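Local coordinates for mandelate racemase / muconate lactonizing enzyme family protein (PDB 4DXK), which belongs to the mandelate racemase subgroup of the enolase superfamily and probably acts on a carboxylate substrate at a metal site in its barrel domain, at the interface of chains A and B. Numbering follows the deposited sequence. Chains: chain A/B, Mandelate racemase / muconate lactonizing enzyme family protein.

Contact 1: the interface of chains A and B. Residues chain A 36, 77-78, 82, 246, 268-269, 294; chain B 70-74, 80.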
loop_
_atom_site.group_PDB
_atom_site.type_symbol
_atom_site.label_atom_id
_atom_site.label_comp_id
_atom_site.label_asym_id
_atom_site.label_seq_id
_atom_site.Cartn_x
_atom_site.Cartn_y
_atom_site.Cartn_z
ATOM N N PHE A 36 -23.090 -31.717 10.724
ATOM C CA PHE A 36 -23.816 -31.181 9.554
ATOM C C PHE A 36 -23.640 -32.050 8.321
ATOM O O PHE A 36 -22.529 -32.473 7.986
ATOM C CB PHE A 36 -23.477 -29.728 9.199
ATOM C CG PHE A 36 -24.004 -28.711 10.172
ATOM C CD1 PHE A 36 -25.332 -28.723 10.592
ATOM C CD2 PHE A 36 -23.165 -27.704 10.643
ATOM C CE1 PHE A 36 -25.802 -27.762 11.484
ATOM C CE2 PHE A 36 -23.633 -26.736 11.523
ATOM C CZ PHE A 36 -24.949 -26.766 11.947
ATOM N N SER A 77 -15.174 -25.441 4.387
ATOM C CA SER A 77 -15.797 -26.274 5.413
ATOM C C SER A 77 -16.856 -27.193 4.791
ATOM O O SER A 77 -17.796 -27.605 5.465
ATOM C CB SER A 77 -16.396 -25.392 6.506
ATOM O OG SER A 77 -17.189 -24.368 5.933
ATOM N N GLY A 78 -16.683 -27.518 3.512
ATOM C CA GLY A 78 -17.609 -28.391 2.799
ATOM C C GLY A 78 -17.510 -29.856 3.193
ATOM O O GLY A 78 -16.709 -30.251 4.045
ATOM N N ARG A 82 -15.140 -31.859 5.898
ATOM C CA ARG A 82 -15.695 -32.386 7.142
ATOM C C ARG A 82 -15.373 -33.872 7.306
ATOM O O ARG A 82 -15.009 -34.324 8.397
ATOM C CB ARG A 82 -17.206 -32.115 7.230
ATOM C CG ARG A 82 -17.511 -30.627 7.245
ATOM C CD ARG A 82 -18.874 -30.267 7.822
ATOM N NE ARG A 82 -19.998 -30.936 7.162
ATOM C CZ ARG A 82 -20.489 -30.608 5.969
ATOM N NH1 ARG A 82 -19.950 -29.621 5.252
ATOM N NH2 ARG A 82 -21.528 -31.285 5.485
ATOM N N LYS A 246 -20.475 -12.721 6.309
ATOM C CA LYS A 246 -20.080 -13.969 5.665
ATOM C C LYS A 246 -18.578 -13.956 5.447
ATOM O O LYS A 246 -18.010 -12.943 5.044
ATOM C CB LYS A 246 -20.789 -14.109 4.317
ATOM C CG LYS A 246 -20.757 -15.513 3.740
ATOM C CD LYS A 246 -21.755 -16.419 4.416
ATOM C CE LYS A 246 -21.909 -17.732 3.652
ATOM N NZ LYS A 246 -22.789 -18.630 4.415
ATOM N N GLU A 268 -15.253 -20.313 12.692
ATOM C CA GLU A 268 -15.557 -21.738 12.604
ATOM C C GLU A 268 -15.918 -22.160 11.176
ATOM O O GLU A 268 -15.843 -23.343 10.837
ATOM C CB GLU A 268 -16.711 -22.075 13.553
ATOM C CG GLU A 268 -18.048 -21.458 13.124
ATOM C CD GLU A 268 -19.143 -21.534 14.172
ATOM O OE1 GLU A 268 -18.852 -21.293 15.356
ATOM O OE2 GLU A 268 -20.307 -21.826 13.805
ATOM N N THR A 269 -16.322 -21.204 10.344
ATOM C CA THR A 269 -16.731 -21.532 8.972
ATOM C C THR A 269 -15.581 -21.641 7.974
ATOM O O THR A 269 -15.808 -22.057 6.840
ATOM C CB THR A 269 -17.778 -20.533 8.399
ATOM O OG1 THR A 269 -17.163 -19.263 8.132
ATOM C CG2 THR A 269 -18.940 -20.343 9.362
ATOM N N TRP A 294 -14.394 -29.145 11.018
ATOM C CA TRP A 294 -14.789 -28.382 9.836
ATOM C C TRP A 294 -13.587 -27.765 9.117
ATOM O O TRP A 294 -13.760 -27.224 8.029
ATOM C CB TRP A 294 -15.760 -27.249 10.210
ATOM C CG TRP A 294 -17.075 -27.699 10.778
ATOM C CD1 TRP A 294 -17.599 -28.961 10.735
ATOM C CD2 TRP A 294 -18.017 -26.897 11.512
ATOM N NE1 TRP A 294 -18.813 -28.986 11.379
ATOM C CE2 TRP A 294 -19.096 -27.734 11.860
ATOM C CE3 TRP A 294 -18.072 -25.545 11.876
ATOM C CZ2 TRP A 294 -20.206 -27.272 12.570
ATOM C CZ3 TRP A 294 -19.170 -25.088 12.588
ATOM C CH2 TRP A 294 -20.225 -25.946 12.920
ATOM N N GLY B 70 -24.719 -22.488 1.669
ATOM C CA GLY B 70 -24.588 -23.149 2.953
ATOM C C GLY B 70 -23.948 -22.292 4.020
ATOM O O GLY B 70 -23.159 -21.396 3.731
ATOM N N TYR B 71 -24.292 -22.565 5.270
ATOM C CA TYR B 71 -23.572 -22.010 6.402
ATOM C C TYR B 71 -22.108 -22.450 6.351
ATOM O O TYR B 71 -21.200 -21.691 6.698
ATOM C CB TYR B 71 -24.233 -22.481 7.699
ATOM C CG TYR B 71 -23.577 -21.938 8.932
ATOM C CD1 TYR B 71 -23.687 -20.592 9.262
ATOM C CD2 TYR B 71 -22.852 -22.767 9.775
ATOM C CE1 TYR B 71 -23.091 -20.091 10.398
ATOM C CE2 TYR B 71 -22.249 -22.271 10.920
ATOM C CZ TYR B 71 -22.370 -20.930 11.215
ATOM O OH TYR B 71 -21.782 -20.421 12.351
ATOM N N LEU B 72 -21.904 -23.685 5.905
ATOM C CA LEU B 72 -20.573 -24.241 5.664
ATOM C C LEU B 72 -20.422 -24.608 4.197
ATOM O O LEU B 72 -21.417 -24.827 3.510
ATOM C CB LEU B 72 -20.362 -25.505 6.498
ATOM C CG LEU B 72 -20.507 -25.363 8.007
ATOM C CD1 LEU B 72 -20.203 -26.697 8.682
ATOM C CD2 LEU B 72 -19.600 -24.284 8.563
ATOM N N GLY B 73 -19.188 -24.670 3.708
ATOM C CA GLY B 73 -18.932 -25.184 2.371
ATOM C C GLY B 73 -19.144 -24.198 1.238
ATOM O O GLY B 73 -19.052 -24.570 0.066
ATOM N N PHE B 74 -19.401 -22.944 1.578
ATOM C CA PHE B 74 -19.592 -21.869 0.610
ATOM C C PHE B 74 -18.225 -21.419 0.052
ATOM O O PHE B 74 -17.173 -21.800 0.566
ATOM C CB PHE B 74 -20.313 -20.707 1.310
ATOM C CG PHE B 74 -19.557 -20.177 2.477
ATOM C CD1 PHE B 74 -18.590 -19.194 2.314
ATOM C CD2 PHE B 74 -19.756 -20.707 3.748
ATOM C CE1 PHE B 74 -17.851 -18.732 3.387
ATOM C CE2 PHE B 74 -19.022 -20.244 4.821
ATOM C CZ PHE B 74 -18.067 -19.262 4.649
ATOM N N GLU B 80 -21.403 -29.672 -1.823
ATOM C CA GLU B 80 -22.619 -28.876 -1.706
ATOM C C GLU B 80 -22.743 -27.910 -2.887
ATOM O O GLU B 80 -23.805 -27.785 -3.508
ATOM C CB GLU B 80 -22.641 -28.093 -0.385
ATOM C CG GLU B 80 -22.668 -28.952 0.881
ATOM C CD GLU B 80 -21.312 -29.248 1.499
ATOM O OE1 GLU B 80 -20.268 -29.200 0.819
ATOM O OE2 GLU B 80 -21.307 -29.546 2.709
HETATM O O HOH W 1 -16.533 -23.131 2.983
HETATM O O HOH W 2 -21.551 -18.960 6.926
HETATM O O HOH W 3 -23.785 -30.637 3.709
#
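B:Glu80 OE2, a carboxylate oxygen, is gripped by three partners: two guanidinium nitrogens of A:Arg82 and water 3. A:Arg82 NH1 makes a salt bridge to B:Glu80 OE2 at 2.9 Å, received on the syn lone pair of that oxygen, while NH2 meets the same oxygen nearly along its C-O axis on a longer, more bent bond. The oxygen lies in the guanidinium plane, yet the carboxylate is turned 48° from it, an end-on grip on one atom. Second-shell carbonyls lock the guanidinium: A:Phe36 O takes NE and NH2 side-on from above its carbonyl plane, and A:Ser77 O takes NH1 on an in-plane lone pair. Beside this charge pair, the loop of B:Gly70 to B:Phe74 plugs into chain A. B:Leu72 is its apolar tip, with 95 Å² hidden; CD1 sits centrally over one face of the A:Trp294 indole, 3.5 Å from A:Trp294 CE2, and also touches A:Phe36 CD2. CD2 points toward A:Ser77 and the benzo rim of the indole. A:Ser77 OG, held between its backbone N and carbonyl carbon (chi1 49°), donates to A:Thr269 O and accepts B:Gly73 N at 3.0 Å, a fairly straight bond that pins the loop backbone. A:Lys246 arrives tip to tip with B:Phe74: its CE lies over one ring face, offset toward the rim, 3.6 Å from B:Phe74 CG. The ammonium A:Lys246 NZ donates to B:Gly70 O at 2.9 Å, from above the carbonyl plane, and reaches B:Tyr71 O through water 2. A:Thr269 CB meets the B:Phe74 ring at its edge, and its CG2 methyl covers the rim of one B:Tyr71 face. B:Tyr71, with CG anti to the backbone N (chi1 -179°), sends its phenol toward A:Glu268, a residue of the sodium site. The phenol B:Tyr71 OH donates to A:Glu268 OE2 at 2.5 Å, from above a carboxylate plane nearly perpendicular to the ring.

Contact 2: the interface of chains A and B. Residues chain A 39-40, 43-44, 47, 79; chain B 37, 39-40, 43-44, 47, 79.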
loop_
_atom_site.group_PDB
_atom_site.type_symbol
_atom_site.label_atom_id
_atom_site.label_comp_id
_atom_site.label_asym_id
_atom_site.label_seq_id
_atom_site.Cartn_x
_atom_site.Cartn_y
_atom_site.Cartn_z
ATOM N N GLU A 39 -25.317 -37.519 6.283
ATOM C CA GLU A 39 -25.439 -38.510 5.211
ATOM C C GLU A 39 -24.473 -38.236 4.059
ATOM O O GLU A 39 -23.856 -39.156 3.509
ATOM C CB GLU A 39 -26.866 -38.576 4.671
ATOM C CG GLU A 39 -27.904 -39.031 5.678
ATOM C CD GLU A 39 -29.317 -38.963 5.116
ATOM O OE1 GLU A 39 -29.477 -38.550 3.946
ATOM O OE2 GLU A 39 -30.262 -39.312 5.850
ATOM N N THR A 40 -24.362 -36.965 3.690
ATOM C CA THR A 40 -23.472 -36.562 2.612
ATOM C C THR A 40 -22.016 -36.878 2.953
ATOM O O THR A 40 -21.277 -37.449 2.141
ATOM C CB THR A 40 -23.653 -35.076 2.294
ATOM O OG1 THR A 40 -24.992 -34.876 1.830
ATOM C CG2 THR A 40 -22.684 -34.620 1.216
ATOM N N THR A 43 -21.339 -40.597 2.801
ATOM C CA THR A 43 -21.140 -41.089 1.443
ATOM C C THR A 43 -19.711 -40.801 0.986
ATOM O O THR A 43 -19.052 -41.645 0.375
ATOM C CB THR A 43 -22.142 -40.457 0.469
ATOM O OG1 THR A 43 -23.469 -40.812 0.868
ATOM C CG2 THR A 43 -21.907 -40.952 -0.949
ATOM N N TYR A 44 -19.234 -39.599 1.288
ATOM C CA TYR A 44 -17.880 -39.191 0.928
ATOM C C TYR A 44 -16.809 -40.059 1.595
ATOM O O TYR A 44 -15.816 -40.433 0.962
ATOM C CB TYR A 44 -17.665 -37.716 1.285
ATOM C CG TYR A 44 -16.217 -37.279 1.219
ATOM C CD1 TYR A 44 -15.626 -36.934 0.008
ATOM C CD2 TYR A 44 -15.435 -37.239 2.361
ATOM C CE1 TYR A 44 -14.305 -36.551 -0.053
ATOM C CE2 TYR A 44 -14.101 -36.855 2.309
ATOM C CZ TYR A 44 -13.545 -36.510 1.093
ATOM O OH TYR A 44 -12.233 -36.106 1.010
ATOM N N GLU A 47 -16.905 -43.215 -0.432
ATOM C CA GLU A 47 -16.638 -43.024 -1.861
ATOM C C GLU A 47 -15.188 -42.607 -2.116
ATOM O O GLU A 47 -14.560 -43.071 -3.074
ATOM C CB GLU A 47 -17.596 -41.980 -2.469
ATOM C CG GLU A 47 -17.425 -41.763 -3.994
ATOM C CD GLU A 47 -18.388 -40.728 -4.603
ATOM O OE1 GLU A 47 -18.682 -39.715 -3.940
ATOM O OE2 GLU A 47 -18.837 -40.917 -5.758
ATOM N N ALA A 79 -18.320 -30.676 2.530
ATOM C CA ALA A 79 -18.519 -32.060 2.965
ATOM C C ALA A 79 -17.229 -32.859 2.945
ATOM O O ALA A 79 -16.959 -33.646 3.861
ATOM C CB ALA A 79 -19.582 -32.741 2.122
ATOM N N GLY B 37 -17.236 -36.884 -7.557
ATOM C CA GLY B 37 -17.917 -37.219 -6.322
ATOM C C GLY B 37 -19.406 -37.369 -6.531
ATOM O O GLY B 37 -20.203 -36.883 -5.724
ATOM N N GLU B 39 -21.601 -39.789 -6.191
ATOM C CA GLU B 39 -22.422 -40.353 -5.117
ATOM C C GLU B 39 -22.623 -39.368 -3.966
ATOM O O GLU B 39 -23.724 -39.244 -3.415
ATOM C CB GLU B 39 -21.821 -41.649 -4.576
ATOM C CG GLU B 39 -21.747 -42.781 -5.581
ATOM C CD GLU B 39 -21.034 -44.002 -5.017
ATOM O OE1 GLU B 39 -20.592 -43.951 -3.847
ATOM O OE2 GLU B 39 -20.907 -45.003 -5.749
ATOM N N THR B 40 -21.547 -38.682 -3.599
ATOM C CA THR B 40 -21.599 -37.705 -2.523
ATOM C C THR B 40 -22.552 -36.559 -2.865
ATOM O O THR B 40 -23.399 -36.166 -2.053
ATOM C CB THR B 40 -20.197 -37.179 -2.208
ATOM O OG1 THR B 40 -19.401 -38.274 -1.743
ATOM C CG2 THR B 40 -20.239 -36.107 -1.131
ATOM N N THR B 43 -26.163 -37.676 -2.708
ATOM C CA THR B 43 -26.690 -37.724 -1.349
ATOM C C THR B 43 -27.094 -36.323 -0.894
ATOM O O THR B 43 -28.146 -36.127 -0.282
ATOM C CB THR B 43 -25.666 -38.320 -0.375
ATOM O OG1 THR B 43 -25.369 -39.661 -0.772
ATOM C CG2 THR B 43 -26.213 -38.337 1.044
ATOM N N TYR B 44 -26.249 -35.345 -1.198
ATOM C CA TYR B 44 -26.511 -33.955 -0.841
ATOM C C TYR B 44 -27.776 -33.407 -1.507
ATOM O O TYR B 44 -28.566 -32.698 -0.874
ATOM C CB TYR B 44 -25.302 -33.085 -1.200
ATOM C CG TYR B 44 -25.583 -31.598 -1.137
ATOM C CD1 TYR B 44 -25.549 -30.912 0.073
ATOM C CD2 TYR B 44 -25.910 -30.888 -2.280
ATOM C CE1 TYR B 44 -25.819 -29.563 0.132
ATOM C CE2 TYR B 44 -26.185 -29.527 -2.230
ATOM C CZ TYR B 44 -26.135 -28.872 -1.015
ATOM O OH TYR B 44 -26.382 -27.522 -0.934
ATOM N N GLU B 47 -30.529 -34.945 0.525
ATOM C CA GLU B 47 -30.482 -34.618 1.954
ATOM C C GLU B 47 -30.781 -33.139 2.207
ATOM O O GLU B 47 -31.481 -32.794 3.164
ATOM C CB GLU B 47 -29.112 -34.985 2.561
ATOM C CG GLU B 47 -28.998 -34.730 4.085
ATOM C CD GLU B 47 -27.635 -35.105 4.694
ATOM O OE1 GLU B 47 -26.600 -34.900 4.029
ATOM O OE2 GLU B 47 -27.593 -35.589 5.849
ATOM N N ALA B 79 -18.757 -30.417 -2.457
ATOM C CA ALA B 79 -19.893 -31.233 -2.890
ATOM C C ALA B 79 -21.197 -30.457 -2.869
ATOM O O ALA B 79 -22.021 -30.584 -3.784
ATOM C CB ALA B 79 -20.005 -32.489 -2.044
HETATM O O HOH W 4 -29.649 -38.346 0.761
HETATM O O HOH W 5 -20.329 -44.004 -0.663
#
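Two copies of helix 38-53 pack across the two-fold axis, and most bonds come in symmetric pairs. Hydrogen bonds to carboxylates form the outer clamps. B:Glu47, extended with CG anti to its backbone N (chi1 -177°), lays its carboxylate against the start of the helix of chain A. B:Glu47 OE1 takes A:Thr40 OG1 at 2.7 Å, nearly along the C-O axis, and A:Thr40 N at 3.1 Å from above the carboxylate plane. B:Glu47 OE2 accepts A:Glu39 N at 3.0 Å, also from above that plane. The carboxylate thus caps the first turn, where the helix dipole would favour its negative charge; A:Glu47 does the same for chain B. On the axis the hydroxyls meet tip to tip, A:Thr43 OG1 and B:Thr43 OG1 being 2.8 Å apart. A:Thr43 OG1 is also placed to donate to A:Glu39 O, and B:Thr43 OG1 to B:Glu39 O; with one proton each, one probably donates across and the other to its own carbonyl. Apolar packing flanks this bond: A:Thr43 CG2, anti to its backbone N, lies 3.6 Å from B:Thr40 CA, and A:Thr40 CG2 and B:Thr40 CG2 touch at 3.7 Å. Waters finish the seam: water 4 links A:Glu39 OE1 with B:Thr43 O, and water 5 makes the twin bridge. Together these paired contacts join two subunits of the deposited eight-chain assembly through antiparallel copies of helix 38-53, a pairing that may also hold in solution.

The C-alpha centres of contact 1 and contact 2 lie about 14 Å apart in one continuous two-fold interface. They share no residue, but helix 79-99 serves both: its first residue, A:Ala79 and B:Ala79, lies near the axis in contact 2, while the same first turn gives B:Glu80 and A:Arg82 to contact 1. The segment 36-40 likewise runs from contact 1 into helix 38-53. Contact 2 straddles the axis, whereas contact 1 has a twin with the chains exchanged. This pairing could couple assembly to the active site, since contact 1 reaches a metal-site glutamate; the structure alone does not show such coupling.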